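Side-chain contacts in hypothetical protein PP5205 (Pseudomonas putida, PDB 2G2X), which is of unknown function but consists of an EVE domain, related to the PUA and ASCH domains, and so may bind RNA or modified nucleic-acid bases: residues Ser14-Ala19 with Val102-Arg107; Phe37-Ser42 with Arg67-Asp72; Ala118-Leu123 with Ala143-Leu148. All blocks are in the same frame, centred on the assembly; numbering follows the deposited sequence.

Contact 1 of 3, residues Ser14-Ala19 with Val102-Arg107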
# COMPACT_ATOMS: atom_id res chain seq x y z
N SER A 14 -0.20 2.66 10.64
CA SER A 14 -1.38 1.80 10.69
C SER A 14 -2.56 2.55 10.07
O SER A 14 -2.47 3.76 9.83
CB SER A 14 -1.73 1.44 12.13
OG SER A 14 -2.19 2.59 12.82
N ILE A 15 -3.65 1.85 9.82
CA ILE A 15 -4.82 2.49 9.23
C ILE A 15 -5.37 3.49 10.25
O ILE A 15 -5.87 4.55 9.87
CB ILE A 15 -5.91 1.44 8.84
CG1 ILE A 15 -7.08 2.15 8.15
CG2 ILE A 15 -6.38 0.67 10.06
CD1 ILE A 15 -6.73 2.77 6.82
N GLU A 16 -5.27 3.15 11.54
CA GLU A 16 -5.72 4.02 12.62
C GLU A 16 -4.92 5.32 12.64
O GLU A 16 -5.48 6.41 12.78
CB GLU A 16 -5.54 3.34 13.99
CG GLU A 16 -6.44 2.14 14.29
CD GLU A 16 -5.99 0.87 13.60
OE1 GLU A 16 -4.78 0.74 13.30
OE2 GLU A 16 -6.84 -0.02 13.37
N ALA A 17 -3.60 5.20 12.52
CA ALA A 17 -2.73 6.36 12.52
C ALA A 17 -3.02 7.26 11.33
O ALA A 17 -2.93 8.49 11.43
CB ALA A 17 -1.27 5.91 12.50
N LEU A 18 -3.37 6.66 10.19
CA LEU A 18 -3.68 7.46 9.01
C LEU A 18 -4.97 8.25 9.27
O LEU A 18 -5.10 9.40 8.85
CB LEU A 18 -3.84 6.56 7.78
CG LEU A 18 -4.22 7.25 6.47
CD1 LEU A 18 -3.18 8.32 6.14
CD2 LEU A 18 -4.30 6.22 5.35
N ALA A 19 -5.91 7.63 9.97
CA ALA A 19 -7.16 8.30 10.29
C ALA A 19 -6.87 9.52 11.16
O ALA A 19 -7.49 10.58 11.00
CB ALA A 19 -8.11 7.35 11.01
N VAL A 102 -10.03 6.29 4.49
CA VAL A 102 -11.40 6.15 4.02
C VAL A 102 -12.19 5.36 5.06
O VAL A 102 -13.23 5.81 5.52
CB VAL A 102 -11.49 5.44 2.66
CG1 VAL A 102 -12.95 5.14 2.33
CG2 VAL A 102 -10.90 6.32 1.57
N GLN A 103 -11.69 4.19 5.44
CA GLN A 103 -12.40 3.37 6.42
C GLN A 103 -11.47 2.42 7.16
O GLN A 103 -10.50 1.91 6.60
CB GLN A 103 -13.50 2.56 5.72
CG GLN A 103 -14.70 2.20 6.59
CD GLN A 103 -15.68 1.27 5.88
OE1 GLN A 103 -16.90 1.35 6.09
NE2 GLN A 103 -15.16 0.38 5.05
N THR A 104 -11.78 2.19 8.43
CA THR A 104 -11.00 1.25 9.22
C THR A 104 -11.93 0.10 9.57
O THR A 104 -12.95 0.31 10.22
CB THR A 104 -10.45 1.90 10.52
OG1 THR A 104 -10.10 0.88 11.46
CG2 THR A 104 -11.49 2.80 11.13
N PHE A 105 -11.59 -1.10 9.11
CA PHE A 105 -12.42 -2.27 9.40
C PHE A 105 -12.43 -2.59 10.89
O PHE A 105 -11.40 -2.45 11.56
CB PHE A 105 -11.92 -3.49 8.63
CG PHE A 105 -11.93 -3.32 7.13
CD1 PHE A 105 -12.72 -2.34 6.53
CD2 PHE A 105 -11.17 -4.15 6.32
CE1 PHE A 105 -12.76 -2.20 5.15
CE2 PHE A 105 -11.20 -4.03 4.93
CZ PHE A 105 -12.00 -3.04 4.34
N PRO A 106 -13.58 -3.02 11.43
CA PRO A 106 -13.70 -3.36 12.85
C PRO A 106 -12.71 -4.46 13.21
O PRO A 106 -12.09 -4.46 14.28
CB PRO A 106 -15.15 -3.84 12.98
CG PRO A 106 -15.85 -3.19 11.83
CD PRO A 106 -14.84 -3.29 10.72
N ARG A 107 -12.57 -5.41 12.29
CA ARG A 107 -11.67 -6.53 12.48
C ARG A 107 -10.83 -6.71 11.23
O ARG A 107 -11.34 -6.67 10.10
CB ARG A 107 -12.47 -7.81 12.76
CG ARG A 107 -13.32 -7.77 14.03
CD ARG A 107 -14.10 -9.06 14.20
NE ARG A 107 -14.98 -9.32 13.06
CZ ARG A 107 -16.08 -8.62 12.77
NH1 ARG A 107 -16.44 -7.61 13.55
NH2 ARG A 107 -16.80 -8.93 11.70
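Ile15 lies over the backbone of strand 95-110 at Gln103 and Thr104. Its CG1 is 3.8 Å from Gln103 O and its CD1 is 3.9 Å from the same Gln103 O. Both carbons thus lie against a carbonyl oxygen. CG1 also passes the branch point of Thr104, 4.1 Å from Thr104 CB. The two side chains are inclined to each other, and Ile15 CG2 comes 4.0 Å from Thr104 OG1. In Ile15, CG1 points away from the backbone N (chi1 -176°), which carries the longer branch to the strand. In Thr104 the hydroxyl has that place, and OG1 rather than CG2 meets the helix.

Glu16 is the outer part of the contact. Its chain bends at chi2, about the CB-CG bond, and OE2 ends 3.9 Å from Thr104 OG1, too far for a hydrogen bond.

The first turn of helix 15-21 is fixed by Ser14, its N-cap. Ala17 N gives a hydrogen bond to Ser14 OG (3.0 Å), and Ile15 N bonds to NE2 of His51. The helix runs roughly antiparallel to the strand, at 142°. On the strand side, Val102 and Gln103 both face Ile62 in a classic beta bulge just before Thr104.

Ile15 also touches Phe49, Ala60 and His101, so it joins the helix to three strands of the sheet. With Ile15 cut back to an alanine, the carbons over Gln103 O and beside Thr104 would be gone, and the first turn of the helix is likely to sit less firmly on the sheet. Aliphatic carbons here meet a carbonyl and a hydroxyl oxygen. The hold comes from the burial of Ile15, and the exposed Glu16 and Thr104 make no direct hydrogen bond to each other.

Contact 2 of 3, residues Phe37-Ser42 with Arg67-Asp72; sequences FLRAMS and RAAYPD
Ala69 turns its methyl onto Leu38 and Arg39. CB is 3.7 Å from Arg39 CA and 3.8 Å from Arg39 CG. The same methyl lies 3.9 Å from Leu38 O. Next to it, Ala68 CB faces Met41 O at 4.1 Å; Met41 is a selenomethionine. Arg39 CG sits beside its own backbone N (chi1 -66°), and the extended chain beyond it carries the guanidinium past Ala69. There Arg39 NE bonds to the hydroxyl of Ser95 in the neighbouring strand 95-110.

A single water joins the two backbones. It donates to Leu38 O (2.7 Å) and to Met41 O (2.8 Å). It accepts from Ala69 N, also at 2.7 Å from that atom. Residues Leu38 to Met41 form a type I beta turn, closed by Met41 N bonding to Leu38 O. The Leu38 and Met41 carbonyls point in from different directions and converge on the water.

Further out, Leu38 and Met41 also pack on Met6 of strand 3-8 and Val134 of strand 134-136. Asp72 is held by a salt bridge to Arg30. The contact joins this turn, next to helix 32-38, to the last residues of strand 58-71 in the EVE domain, a member of the PUA clan.

Small methyls let the backbones come near, with Arg39 CA and Ala69 CA 5.1 Å apart. Leu38 O, Met41 O and Ala69 N meet through the water, so the join is a hydrated one, not a dry hydrophobic seam.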
# COMPACT_ATOMS: atom_id res chain seq x y z
N PHE A 37 3.79 0.53 -10.16
CA PHE A 37 2.37 0.53 -9.88
C PHE A 37 1.96 1.86 -9.26
O PHE A 37 0.88 2.37 -9.54
CB PHE A 37 1.98 -0.64 -8.97
CG PHE A 37 1.95 -1.97 -9.68
CD1 PHE A 37 1.38 -2.09 -10.95
CD2 PHE A 37 2.46 -3.12 -9.06
CE1 PHE A 37 1.31 -3.34 -11.60
CE2 PHE A 37 2.41 -4.36 -9.69
CZ PHE A 37 1.83 -4.48 -10.97
N LEU A 38 2.82 2.43 -8.42
CA LEU A 38 2.53 3.73 -7.81
C LEU A 38 2.33 4.75 -8.91
O LEU A 38 1.44 5.59 -8.82
CB LEU A 38 3.67 4.22 -6.92
CG LEU A 38 3.95 3.63 -5.54
CD1 LEU A 38 5.02 4.47 -4.84
CD2 LEU A 38 2.68 3.60 -4.71
N ARG A 39 3.17 4.69 -9.93
CA ARG A 39 3.09 5.63 -11.04
C ARG A 39 1.87 5.44 -11.92
O ARG A 39 1.60 6.26 -12.80
CB ARG A 39 4.38 5.55 -11.87
CG ARG A 39 5.60 6.03 -11.09
CD ARG A 39 6.90 5.81 -11.85
NE ARG A 39 8.00 6.52 -11.20
CZ ARG A 39 9.23 6.62 -11.70
NH1 ARG A 39 9.52 6.06 -12.87
NH2 ARG A 39 10.14 7.32 -11.05
N ALA A 40 1.14 4.36 -11.70
CA ALA A 40 -0.05 4.09 -12.49
C ALA A 40 -1.29 4.57 -11.74
O ALA A 40 -2.37 4.64 -12.32
CB ALA A 40 -0.16 2.59 -12.77
N MSE A 41 -1.12 4.90 -10.47
CA MSE A 41 -2.24 5.35 -9.65
C MSE A 41 -2.75 6.72 -10.04
O MSE A 41 -2.01 7.55 -10.56
CB MSE A 41 -1.86 5.34 -8.17
CG MSE A 41 -1.65 3.94 -7.61
SE MSE A 41 -0.96 3.92 -5.80
CE MSE A 41 -0.94 2.03 -5.49
N SER A 42 -4.04 6.94 -9.79
CA SER A 42 -4.67 8.23 -10.08
C SER A 42 -5.31 8.74 -8.80
O SER A 42 -5.64 7.94 -7.91
CB SER A 42 -5.74 8.07 -11.16
OG SER A 42 -5.16 7.67 -12.39
N ARG A 67 -2.74 12.25 -4.08
CA ARG A 67 -1.73 12.88 -4.94
C ARG A 67 -0.98 11.82 -5.74
O ARG A 67 -0.36 10.91 -5.18
CB ARG A 67 -0.71 13.70 -4.12
CG ARG A 67 0.24 14.47 -5.04
CD ARG A 67 1.36 15.25 -4.32
NE ARG A 67 2.19 15.91 -5.32
CZ ARG A 67 3.35 16.53 -5.08
NH1 ARG A 67 3.85 16.59 -3.86
NH2 ARG A 67 4.01 17.08 -6.09
N ALA A 68 -1.05 11.94 -7.06
CA ALA A 68 -0.39 10.98 -7.95
C ALA A 68 1.12 11.01 -7.76
O ALA A 68 1.67 11.91 -7.13
CB ALA A 68 -0.75 11.29 -9.40
N ALA A 69 1.79 10.01 -8.32
CA ALA A 69 3.23 9.88 -8.18
C ALA A 69 4.05 11.14 -8.43
O ALA A 69 3.81 11.89 -9.39
CB ALA A 69 3.74 8.75 -9.10
N TYR A 70 5.00 11.38 -7.53
CA TYR A 70 5.93 12.49 -7.62
C TYR A 70 7.24 11.99 -6.99
O TYR A 70 7.23 11.01 -6.24
CB TYR A 70 5.40 13.72 -6.88
CG TYR A 70 5.22 13.57 -5.39
CD1 TYR A 70 4.15 12.84 -4.87
CD2 TYR A 70 6.10 14.19 -4.50
CE1 TYR A 70 3.95 12.75 -3.50
CE2 TYR A 70 5.90 14.10 -3.13
CZ TYR A 70 4.82 13.38 -2.63
OH TYR A 70 4.60 13.31 -1.27
N PRO A 71 8.38 12.64 -7.29
CA PRO A 71 9.68 12.23 -6.73
C PRO A 71 9.69 12.05 -5.22
O PRO A 71 9.35 12.96 -4.48
CB PRO A 71 10.63 13.34 -7.20
CG PRO A 71 10.03 13.75 -8.53
CD PRO A 71 8.54 13.79 -8.20
N ASP A 72 10.10 10.86 -4.76
CA ASP A 72 10.15 10.57 -3.33
C ASP A 72 11.25 11.42 -2.70
O ASP A 72 12.43 11.15 -2.88
CB ASP A 72 10.45 9.08 -3.12
CG ASP A 72 10.26 8.64 -1.68
OD1 ASP A 72 10.31 9.51 -0.78
OD2 ASP A 72 10.08 7.42 -1.45
O HOH W 1 0.55 7.99 -9.62

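Contact 3 of 3, residues Ala118-Leu123 with Ala143-Leu148; sequences AGLVEL and AVIVAL
Leu120, in the loop between helix 111-115 and strand 134-136, packs on the C-terminal helix 139-148 of this PUA-like EVE domain. It opens a type I beta turn, Leu120 to Leu123, closed by Leu123 N bonding to Leu120 O at 2.9 Å. Three residues bury most of the surface: Leu120, Val144 and Ile145.

With CG of Leu120 beside the backbone N (chi1 -60°) and chi2 near 172°, the CD1 and CD2 methyls both reach the helix. The side chain lies alongside Val144, the two running in opposite directions. Only one branch of Val144, CG2, does the touching. It stands 3.7 Å from Leu120 CG. Ile145 follows in the sequence and meets Leu120 at about a right angle. Its CG1 packs on Leu120 CD1 at 4.0 Å, and its CD1 reaches Leu120 CD2 at 3.9 Å. Leu120 therefore rests against two successive residues of the helix, one methyl shared between them.

Leu123, at the far end of the turn, adds a looser touch. Its CD2 is 4.4 Å from Ile145 CD1. All of these meetings are between aliphatic carbons.

The cluster has neighbours around it. Leu120 also touches Leu114 of helix 111-115 and Gln141, one turn earlier on the C-terminal helix. Ile145 reaches Phe48 of strand 46-51, which brings the helix onto the sheet. The nearest methyls are Leu120 CD2 and Val144 CG2, modelled 3.3 Å apart, a separation so short that it is doubtful in detail.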
# COMPACT_ATOMS: atom_id res chain seq x y z
N ALA A 118 -10.25 -18.63 -3.10
CA ALA A 118 -9.84 -19.06 -4.43
C ALA A 118 -10.04 -17.88 -5.38
O ALA A 118 -9.46 -17.82 -6.46
CB ALA A 118 -10.66 -20.25 -4.89
N GLY A 119 -10.88 -16.93 -4.96
CA GLY A 119 -11.13 -15.75 -5.77
C GLY A 119 -9.93 -14.81 -5.79
O GLY A 119 -9.89 -13.86 -6.57
N LEU A 120 -8.95 -15.07 -4.93
CA LEU A 120 -7.77 -14.22 -4.86
C LEU A 120 -6.51 -14.95 -5.33
O LEU A 120 -5.39 -14.50 -5.09
CB LEU A 120 -7.57 -13.73 -3.42
CG LEU A 120 -8.74 -12.91 -2.89
CD1 LEU A 120 -8.53 -12.63 -1.41
CD2 LEU A 120 -8.87 -11.61 -3.69
N VAL A 121 -6.71 -16.07 -6.01
CA VAL A 121 -5.59 -16.86 -6.48
C VAL A 121 -4.59 -16.07 -7.32
O VAL A 121 -3.40 -16.36 -7.29
CB VAL A 121 -6.08 -18.10 -7.29
CG1 VAL A 121 -6.84 -17.66 -8.53
CG2 VAL A 121 -4.90 -18.98 -7.67
N GLU A 122 -5.05 -15.06 -8.05
CA GLU A 122 -4.15 -14.27 -8.89
C GLU A 122 -3.52 -13.05 -8.20
O GLU A 122 -2.66 -12.38 -8.77
CB GLU A 122 -4.87 -13.80 -10.16
CG GLU A 122 -5.35 -14.93 -11.06
CD GLU A 122 -4.21 -15.65 -11.75
OE1 GLU A 122 -3.30 -16.13 -11.04
OE2 GLU A 122 -4.23 -15.75 -13.00
N LEU A 123 -3.94 -12.77 -6.97
CA LEU A 123 -3.40 -11.63 -6.23
C LEU A 123 -2.03 -11.98 -5.66
O LEU A 123 -1.90 -12.90 -4.85
CB LEU A 123 -4.36 -11.25 -5.09
CG LEU A 123 -4.11 -9.95 -4.33
CD1 LEU A 123 -4.14 -8.77 -5.29
CD2 LEU A 123 -5.15 -9.78 -3.24
N ALA A 143 -14.35 -7.02 -4.84
CA ALA A 143 -15.65 -7.51 -4.39
C ALA A 143 -15.53 -8.68 -3.43
O ALA A 143 -16.22 -8.73 -2.41
CB ALA A 143 -16.51 -7.92 -5.59
N VAL A 144 -14.67 -9.65 -3.73
CA VAL A 144 -14.55 -10.78 -2.82
C VAL A 144 -14.01 -10.31 -1.46
O VAL A 144 -14.47 -10.77 -0.42
CB VAL A 144 -13.64 -11.91 -3.39
CG1 VAL A 144 -14.02 -12.21 -4.83
CG2 VAL A 144 -12.19 -11.52 -3.29
N ILE A 145 -13.07 -9.37 -1.48
CA ILE A 145 -12.51 -8.88 -0.23
C ILE A 145 -13.51 -8.08 0.62
O ILE A 145 -13.55 -8.26 1.83
CB ILE A 145 -11.25 -8.04 -0.49
CG1 ILE A 145 -10.13 -8.96 -1.00
CG2 ILE A 145 -10.82 -7.32 0.79
CD1 ILE A 145 -8.99 -8.23 -1.68
N VAL A 146 -14.30 -7.21 -0.01
CA VAL A 146 -15.29 -6.44 0.75
C VAL A 146 -16.38 -7.38 1.23
O VAL A 146 -17.05 -7.11 2.23
CB VAL A 146 -15.93 -5.30 -0.10
CG1 VAL A 146 -14.90 -4.24 -0.43
CG2 VAL A 146 -16.54 -5.86 -1.36
N ALA A 147 -16.57 -8.49 0.52
CA ALA A 147 -17.59 -9.46 0.91
C ALA A 147 -17.14 -10.19 2.18
O ALA A 147 -17.97 -10.69 2.94
CB ALA A 147 -17.83 -10.44 -0.22
N LEU A 148 -15.82 -10.27 2.40
CA LEU A 148 -15.29 -10.92 3.60
C LEU A 148 -15.56 -10.03 4.80
O LEU A 148 -15.75 -10.51 5.92
CB LEU A 148 -13.78 -11.15 3.48
CG LEU A 148 -13.31 -12.46 2.85
CD1 LEU A 148 -11.78 -12.49 2.83
CD2 LEU A 148 -13.87 -13.64 3.64

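Contacts 1 and 2 bear on one sheet, through its adjacent strands 95-110 and 58-71. Their centres are about 22 Å apart and they do not touch. Along the chain contact 2 is nested inside the loop closed by contact 1, while contact 3 follows both. Contact 3 joins a loop to the C-terminal helix. It is locally buried, though its centre is the farthest from that of the chain, about 17 Å. Its chemistry is purely aliphatic. Contacts 1 and 2 are partly buried and pair hydrocarbon groups with polar atoms. Contact 1 has a buried isoleucine beside exposed polar groups. Contact 2 uses small methyls, and a water bridges its backbones.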